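Local coordinates for endonuclease and methylase LlaGI (Lactococcus lactis, PDB 5FFJ), which recognises a specific DNA sequence and probably methylates adenine, combining a methyltransferase with a helicase-like ATPase and, in the intact restriction-modification enzyme, a nuclease, at residues G853-Q861 with L894-S903. Sequence-based numbering, arbitrary orientation.
Sequences GNPPYSKGQ and LGMYDSYVLS. With nucleotides of chain B; nucleotides of chain C.
Pro-855 lays its CB against Ser-903, 3.2 Å from its OG, and that hydroxyl donates to Ser-899 O within helix 899-910. On its other side the loop meets DNA, with Pro-855 O 3.0 Å from N6 of DA11 of chain B. Pro-856 packs next, its CG 4.0 Å from CB of Ser-899. Tyr-857 completes the NPPY motif of adenine-N6 methyltransferases, begun at Asn-854. Its CA-CB bond points away from the helix, and its ring lies face to face with the adenine, base atom C6 standing 3.7 Å above the centre of the phenol ring. CD1 meets Tyr-900 CB obliquely, and the hydroxyl is anchored on Val-920 O of strand 915-922. With an alanine in place of Tyr-857, the adenine would probably lose its stacking platform and become freer to tilt, while Val-920 O would lose its hydroxyl partner. Ser-858 pins the loop through its backbone: its N donates to OD1 of Asp-898 (2.9 Å), while its O accepts from Ser-899 N (2.9 Å, 164° at the hydrogen) and from Asn-870. From the opposite face of the carboxylate, Tyr-900 N donates to the same OD1, making Asp-898 both N-cap of the helix and clamp for the loop. Lys-859 crosses Asp-898 nearly at a right angle, then bends at chi3 (85°), running CD past Gly-895 CA at 3.9 Å and taking NZ to a weak bond with O2 of a cytosine base of the bound DNA; its backbone N weakly bonds OP2 of DA11 of chain B. The stacked adenine is consistent with a target base held for methylation. Polar bonds at the helix N-terminus thus fix the loop backbone, which sets the aromatic face against the base.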
ATOM      1  N   GLY A 853      12.940 -16.888   9.151  1.00 74.88           N
ATOM      2  CA  GLY A 853      12.360 -15.570   8.960  1.00 82.45           C
ATOM      3  C   GLY A 853      10.989 -15.513   8.316  1.00 80.40           C
ATOM      4  O   GLY A 853      10.257 -16.504   8.254  1.00 57.92           O
ATOM      5  N   ASN A 854      10.649 -14.314   7.852  1.00 79.75           N
ATOM      6  CA  ASN A 854       9.395 -14.049   7.166  1.00 73.04           C
ATOM      7  C   ASN A 854       9.690 -13.571   5.748  1.00 71.97           C
ATOM      8  O   ASN A 854       9.837 -12.368   5.518  1.00 66.91           O
ATOM      9  CB  ASN A 854       8.579 -13.002   7.931  1.00 79.53           C
ATOM     10  CG  ASN A 854       7.180 -12.821   7.370  1.00 70.76           C
ATOM     11  OD1 ASN A 854       6.880 -13.240   6.251  1.00 77.60           O
ATOM     12  ND2 ASN A 854       6.314 -12.189   8.150  1.00 68.71           N
ATOM     13  N   PRO A 855       9.792 -14.508   4.792  1.00 62.55           N
ATOM     14  CA  PRO A 855      10.126 -14.107   3.422  1.00 56.84           C
ATOM     15  C   PRO A 855       9.034 -13.250   2.792  1.00 64.70           C
ATOM     16  O   PRO A 855       7.885 -13.328   3.215  1.00 80.98           O
ATOM     17  CB  PRO A 855      10.276 -15.442   2.689  1.00 51.10           C
ATOM     18  CG  PRO A 855       9.467 -16.405   3.483  1.00 54.78           C
ATOM     19  CD  PRO A 855       9.591 -15.964   4.904  1.00 57.92           C
ATOM     20  N   PRO A 856       9.392 -12.432   1.793  1.00 61.56           N
ATOM     21  CA  PRO A 856       8.421 -11.536   1.152  1.00 73.47           C
ATOM     22  C   PRO A 856       7.352 -12.285   0.356  1.00 72.79           C
ATOM     23  O   PRO A 856       7.640 -13.348  -0.196  1.00 69.53           O
ATOM     24  CB  PRO A 856       9.294 -10.682   0.226  1.00 74.55           C
ATOM     25  CG  PRO A 856      10.492 -11.519  -0.049  1.00 60.41           C
ATOM     26  CD  PRO A 856      10.734 -12.308   1.201  1.00 63.17           C
ATOM     27  N   TYR A 857       6.137 -11.738   0.319  1.00 70.10           N
ATOM     28  CA  TYR A 857       5.064 -12.282  -0.512  1.00 68.47           C
ATOM     29  C   TYR A 857       4.753 -11.315  -1.653  1.00 64.99           C
ATOM     30  O   TYR A 857       4.321 -10.187  -1.415  1.00 78.11           O
ATOM     31  CB  TYR A 857       3.775 -12.528   0.286  1.00 65.39           C
ATOM     32  CG  TYR A 857       3.921 -13.147   1.662  1.00 68.67           C
ATOM     33  CD1 TYR A 857       5.053 -13.860   2.025  1.00 73.74           C
ATOM     34  CD2 TYR A 857       2.900 -13.024   2.596  1.00 65.03           C
ATOM     35  CE1 TYR A 857       5.167 -14.420   3.285  1.00 73.25           C
ATOM     36  CE2 TYR A 857       3.004 -13.579   3.850  1.00 67.75           C
ATOM     37  CZ  TYR A 857       4.138 -14.276   4.191  1.00 69.80           C
ATOM     38  OH  TYR A 857       4.239 -14.830   5.447  1.00 75.56           O
ATOM     39  N   SER A 858       4.968 -11.754  -2.889  1.00 60.52           N
ATOM     40  CA  SER A 858       4.563 -10.971  -4.053  1.00 56.27           C
ATOM     41  C   SER A 858       4.485 -11.843  -5.299  1.00 57.97           C
ATOM     42  O   SER A 858       5.464 -12.487  -5.677  1.00 69.56           O
ATOM     43  CB  SER A 858       5.532  -9.811  -4.296  1.00 69.75           C
ATOM     44  OG  SER A 858       5.161  -9.072  -5.449  1.00 54.26           O
ATOM     45  N   LYS A 859       3.317 -11.851  -5.933  1.00 54.57           N
ATOM     46  CA  LYS A 859       3.101 -12.632  -7.145  1.00 54.20           C
ATOM     47  C   LYS A 859       3.014 -11.726  -8.369  1.00 50.48           C
ATOM     48  O   LYS A 859       3.103 -12.195  -9.503  1.00 75.46           O
ATOM     49  CB  LYS A 859       1.826 -13.471  -7.027  1.00 50.54           C
ATOM     50  CG  LYS A 859       1.838 -14.716  -7.899  1.00 60.78           C
ATOM     51  CD  LYS A 859       0.459 -15.342  -8.024  1.00 52.14           C
ATOM     52  CE  LYS A 859      -0.353 -14.691  -9.137  1.00 45.79           C
ATOM     53  NZ  LYS A 859      -1.629 -15.413  -9.399  1.00 58.22           N
ATOM     54  N   GLY A 860       2.829 -10.430  -8.137  1.00 56.30           N
ATOM     55  CA  GLY A 860       2.698  -9.477  -9.226  1.00 65.03           C
ATOM     56  C   GLY A 860       2.114  -8.144  -8.799  1.00 57.51           C
ATOM     57  O   GLY A 860       2.567  -7.546  -7.824  1.00 87.49           O
ATOM     58  N   GLN A 861       1.097  -7.687  -9.527  1.00 66.64           N
ATOM     59  CA  GLN A 861       0.534  -6.356  -9.319  1.00 71.78           C
ATOM     60  C   GLN A 861      -0.902  -6.228  -9.839  1.00 79.07           C
ATOM     61  O   GLN A 861      -1.579  -7.227 -10.087  1.00 88.43           O
ATOM     62  CB  GLN A 861       1.424  -5.316 -10.018  1.00 68.82           C
ATOM     63  CG  GLN A 861       1.649  -5.609 -11.513  1.00 69.42           C
ATOM     64  CD  GLN A 861       2.235  -4.439 -12.292  1.00 70.91           C
ATOM     65  OE1 GLN A 861       2.132  -3.285 -11.876  1.00 77.02           O
ATOM     66  NE2 GLN A 861       2.852  -4.738 -13.435  1.00 65.35           N
ATOM     67  N   LEU A 894       2.304 -19.173 -12.678  1.00 47.47           N
ATOM     68  CA  LEU A 894       2.596 -17.824 -12.184  1.00 38.52           C
ATOM     69  C   LEU A 894       2.990 -17.819 -10.709  1.00 54.29           C
ATOM     70  O   LEU A 894       3.936 -17.137 -10.312  1.00 52.87           O
ATOM     71  CB  LEU A 894       1.387 -16.903 -12.372  1.00 49.42           C
ATOM     72  CG  LEU A 894       0.789 -16.757 -13.770  1.00 54.03           C
ATOM     73  CD1 LEU A 894      -0.277 -15.673 -13.765  1.00 46.74           C
ATOM     74  CD2 LEU A 894       1.864 -16.448 -14.785  1.00 46.52           C
ATOM     75  N   GLY A 895       2.259 -18.581  -9.902  1.00 50.66           N
ATOM     76  CA  GLY A 895       2.489 -18.617  -8.470  1.00 56.24           C
ATOM     77  C   GLY A 895       3.866 -19.126  -8.091  1.00 55.59           C
ATOM     78  O   GLY A 895       4.410 -18.744  -7.055  1.00 47.33           O
ATOM     79  N   MET A 896       4.437 -19.987  -8.926  1.00 54.03           N
ATOM     80  CA  MET A 896       5.726 -20.595  -8.615  1.00 47.20           C
ATOM     81  C   MET A 896       6.859 -19.571  -8.634  1.00 51.13           C
ATOM     82  O   MET A 896       7.942 -19.831  -8.110  1.00 54.17           O
ATOM     83  CB  MET A 896       6.032 -21.724  -9.595  1.00 47.24           C
ATOM     84  CG  MET A 896       5.074 -22.904  -9.508  1.00 47.56           C
ATOM     85  SD  MET A 896       5.123 -23.753  -7.915  1.00 54.79           S
ATOM     86  CE  MET A 896       3.706 -23.024  -7.087  1.00 53.34           C
ATOM     87  N   TYR A 897       6.608 -18.412  -9.238  1.00 52.45           N
ATOM     88  CA  TYR A 897       7.580 -17.322  -9.236  1.00 47.58           C
ATOM     89  C   TYR A 897       7.197 -16.247  -8.219  1.00 56.30           C
ATOM     90  O   TYR A 897       7.728 -15.136  -8.242  1.00 52.23           O
ATOM     91  CB  TYR A 897       7.705 -16.716 -10.634  1.00 53.10           C
ATOM     92  CG  TYR A 897       8.327 -17.661 -11.632  1.00 68.93           C
ATOM     93  CD1 TYR A 897       7.553 -18.590 -12.315  1.00 62.92           C
ATOM     94  CD2 TYR A 897       9.692 -17.633 -11.885  1.00 57.66           C
ATOM     95  CE1 TYR A 897       8.120 -19.458 -13.223  1.00 60.38           C
ATOM     96  CE2 TYR A 897      10.266 -18.497 -12.791  1.00 54.63           C
ATOM     97  CZ  TYR A 897       9.476 -19.407 -13.457  1.00 52.96           C
ATOM     98  OH  TYR A 897      10.044 -20.271 -14.363  1.00 64.96           O
ATOM     99  N   ASP A 898       6.271 -16.582  -7.325  1.00 59.10           N
ATOM    100  CA  ASP A 898       5.943 -15.709  -6.204  1.00 62.95           C
ATOM    101  C   ASP A 898       7.166 -15.607  -5.303  1.00 64.54           C
ATOM    102  O   ASP A 898       7.881 -16.590  -5.108  1.00 61.73           O
ATOM    103  CB  ASP A 898       4.734 -16.244  -5.429  1.00 65.75           C
ATOM    104  CG  ASP A 898       4.208 -15.260  -4.394  1.00 63.55           C
ATOM    105  OD1 ASP A 898       5.017 -14.578  -3.730  1.00 57.63           O
ATOM    106  OD2 ASP A 898       2.971 -15.173  -4.241  1.00 69.62           O
ATOM    107  N   SER A 899       7.396 -14.417  -4.756  1.00 64.95           N
ATOM    108  CA  SER A 899       8.575 -14.147  -3.937  1.00 55.92           C
ATOM    109  C   SER A 899       8.768 -15.164  -2.817  1.00 52.95           C
ATOM    110  O   SER A 899       9.897 -15.517  -2.482  1.00 57.44           O
ATOM    111  CB  SER A 899       8.487 -12.743  -3.335  1.00 51.82           C
ATOM    112  OG  SER A 899       8.487 -11.752  -4.348  1.00 62.56           O
ATOM    113  N   TYR A 900       7.669 -15.638  -2.241  1.00 61.22           N
ATOM    114  CA  TYR A 900       7.755 -16.570  -1.124  1.00 55.09           C
ATOM    115  C   TYR A 900       8.180 -17.950  -1.615  1.00 49.86           C
ATOM    116  O   TYR A 900       8.779 -18.723  -0.871  1.00 52.90           O
ATOM    117  CB  TYR A 900       6.419 -16.639  -0.371  1.00 65.33           C
ATOM    118  CG  TYR A 900       5.465 -17.717  -0.838  1.00 58.08           C
ATOM    119  CD1 TYR A 900       5.522 -18.999  -0.305  1.00 54.10           C
ATOM    120  CD2 TYR A 900       4.489 -17.448  -1.790  1.00 58.63           C
ATOM    121  CE1 TYR A 900       4.651 -19.985  -0.718  1.00 59.04           C
ATOM    122  CE2 TYR A 900       3.610 -18.430  -2.210  1.00 57.01           C
ATOM    123  CZ  TYR A 900       3.696 -19.697  -1.668  1.00 57.02           C
ATOM    124  OH  TYR A 900       2.827 -20.682  -2.075  1.00 54.71           O
ATOM    125  N   VAL A 901       7.878 -18.253  -2.874  1.00 47.98           N
ATOM    126  CA  VAL A 901       8.300 -19.513  -3.478  1.00 64.11           C
ATOM    127  C   VAL A 901       9.755 -19.404  -3.925  1.00 59.39           C
ATOM    128  O   VAL A 901      10.497 -20.386  -3.905  1.00 58.22           O
ATOM    129  CB  VAL A 901       7.417 -19.899  -4.677  1.00 66.72           C
ATOM    130  CG1 VAL A 901       7.761 -21.301  -5.160  1.00 56.53           C
ATOM    131  CG2 VAL A 901       5.947 -19.825  -4.297  1.00 61.15           C
ATOM    132  N   LEU A 902      10.153 -18.203  -4.336  1.00 54.36           N
ATOM    133  CA  LEU A 902      11.553 -17.925  -4.631  1.00 53.09           C
ATOM    134  C   LEU A 902      12.385 -18.068  -3.361  1.00 64.91           C
ATOM    135  O   LEU A 902      13.486 -18.619  -3.386  1.00 69.62           O
ATOM    136  CB  LEU A 902      11.722 -16.519  -5.209  1.00 48.04           C
ATOM    137  CG  LEU A 902      11.003 -16.203  -6.522  1.00 55.05           C
ATOM    138  CD1 LEU A 902      11.263 -14.758  -6.935  1.00 46.97           C
ATOM    139  CD2 LEU A 902      11.427 -17.158  -7.622  1.00 47.01           C
ATOM    140  N   SER A 903      11.847 -17.567  -2.253  1.00 58.57           N
ATOM    141  CA  SER A 903      12.538 -17.613  -0.970  1.00 60.07           C
ATOM    142  C   SER A 903      12.801 -19.048  -0.525  1.00 62.09           C
ATOM    143  O   SER A 903      13.882 -19.361  -0.028  1.00 75.52           O
ATOM    144  CB  SER A 903      11.727 -16.880   0.098  1.00 68.17           C
ATOM    145  OG  SER A 903      11.601 -15.504  -0.214  1.00 68.39           O
TER
ATOM    146  P    DA B  11       0.137 -10.574  -3.402  1.00 45.46           P
ATOM    147  OP1  DA B  11       0.485  -9.197  -3.819  1.00 54.29           O
ATOM    148  OP2  DA B  11       1.139 -11.658  -3.528  1.00 62.12           O
ATOM    149  O5'  DA B  11      -0.370 -10.516  -1.884  1.00 50.04           O
ATOM    150  C5'  DA B  11       0.566 -10.548  -0.815  1.00 47.46           C
ATOM    151  C4'  DA B  11      -0.017  -9.902   0.427  1.00 51.40           C
ATOM    152  O4'  DA B  11       0.822 -10.201   1.576  1.00 54.92           O
ATOM    153  C3'  DA B  11      -0.088  -8.383   0.381  1.00 46.91           C
ATOM    154  O3'  DA B  11      -1.118  -7.887   1.244  1.00 61.07           O
ATOM    155  C2'  DA B  11       1.301  -8.010   0.876  1.00 57.13           C
ATOM    156  C1'  DA B  11       1.481  -9.017   2.008  1.00 63.36           C
ATOM    157  N9   DA B  11       2.865  -9.356   2.334  1.00 61.66           N
ATOM    158  C8   DA B  11       3.972  -9.225   1.542  1.00 66.97           C
ATOM    159  N7   DA B  11       5.080  -9.638   2.112  1.00 75.62           N
ATOM    160  C5   DA B  11       4.670 -10.079   3.358  1.00 72.88           C
ATOM    161  C6   DA B  11       5.368 -10.636   4.447  1.00 81.46           C
ATOM    162  N6   DA B  11       6.686 -10.850   4.444  1.00 89.59           N
ATOM    163  N1   DA B  11       4.655 -10.967   5.544  1.00 82.47           N
ATOM    164  C2   DA B  11       3.336 -10.751   5.544  1.00 75.11           C
ATOM    165  N3   DA B  11       2.574 -10.235   4.583  1.00 69.57           N
ATOM    166  C4   DA B  11       3.309  -9.917   3.509  1.00 64.53           C
TER
ATOM    167  P    DT C  18       2.219  -8.678 -13.720  1.00 45.74           P
ATOM    168  OP1  DT C  18       3.002  -8.699 -12.465  1.00 46.41           O
ATOM    169  OP2  DT C  18       2.381  -7.538 -14.652  1.00 50.27           O
ATOM    170  O5'  DT C  18       2.489 -10.046 -14.510  1.00 54.11           O
ATOM    171  C5'  DT C  18       2.375 -11.287 -13.816  1.00 33.27           C
ATOM    172  C4'  DT C  18       2.361 -12.462 -14.773  1.00 43.02           C
ATOM    173  O4'  DT C  18       1.022 -12.649 -15.318  1.00 45.95           O
ATOM    174  C3'  DT C  18       3.290 -12.331 -15.994  1.00 54.44           C
ATOM    175  O3'  DT C  18       4.109 -13.489 -16.111  1.00 43.19           O
ATOM    176  C2'  DT C  18       2.312 -12.200 -17.162  1.00 37.16           C
ATOM    177  C1'  DT C  18       1.168 -13.051 -16.656  1.00 44.88           C
ATOM    178  N1   DT C  18      -0.135 -12.901 -17.385  1.00 45.31           N
ATOM    179  C2   DT C  18      -0.933 -14.011 -17.550  1.00 44.44           C
ATOM    180  O2   DT C  18      -0.635 -15.111 -17.124  1.00 41.87           O
ATOM    181  N3   DT C  18      -2.101 -13.787 -18.224  1.00 48.05           N
ATOM    182  C4   DT C  18      -2.544 -12.590 -18.749  1.00 50.50           C
ATOM    183  O4   DT C  18      -3.614 -12.492 -19.344  1.00 56.05           O
ATOM    184  C5   DT C  18      -1.659 -11.462 -18.549  1.00 45.99           C
ATOM    185  C7   DT C  18      -2.028 -10.104 -19.073  1.00 46.16           C
ATOM    186  C6   DT C  18      -0.509 -11.671 -17.885  1.00 43.12           C
ATOM    187  P    DA C  17      -4.209  -6.355 -15.561  1.00 53.34           P
ATOM    188  OP1  DA C  17      -4.506  -5.014 -15.005  1.00 47.83           O
ATOM    189  OP2  DA C  17      -4.373  -6.600 -17.012  1.00 58.93           O
ATOM    190  O5'  DA C  17      -2.719  -6.777 -15.152  1.00 50.63           O
ATOM    191  C5'  DA C  17      -2.334  -6.732 -13.779  1.00 52.81           C
ATOM    192  C4'  DA C  17      -1.607  -7.997 -13.350  1.00 52.71           C
ATOM    193  O4'  DA C  17      -2.501  -9.132 -13.460  1.00 52.81           O
ATOM    194  C3'  DA C  17      -0.365  -8.355 -14.166  1.00 57.04           C
ATOM    195  O3'  DA C  17       0.676  -8.792 -13.291  1.00 53.90           O
ATOM    196  C2'  DA C  17      -0.855  -9.463 -15.090  1.00 50.96           C
ATOM    197  C1'  DA C  17      -1.892 -10.150 -14.226  1.00 48.71           C
ATOM    198  N9   DA C  17      -2.935 -10.828 -14.970  1.00 49.61           N
ATOM    199  C8   DA C  17      -3.667 -10.324 -16.005  1.00 43.66           C
ATOM    200  N7   DA C  17      -4.560 -11.157 -16.472  1.00 47.85           N
ATOM    201  C5   DA C  17      -4.409 -12.279 -15.679  1.00 35.38           C
ATOM    202  C6   DA C  17      -5.065 -13.514 -15.668  1.00 38.13           C
ATOM    203  N6   DA C  17      -6.043 -13.821 -16.519  1.00 44.90           N
ATOM    204  N1   DA C  17      -4.677 -14.421 -14.748  1.00 52.08           N
ATOM    205  C2   DA C  17      -3.693 -14.098 -13.901  1.00 47.20           C
ATOM    206  N3   DA C  17      -3.002 -12.965 -13.815  1.00 42.16           N
ATOM    207  C4   DA C  17      -3.416 -12.090 -14.744  1.00 40.58           C
TER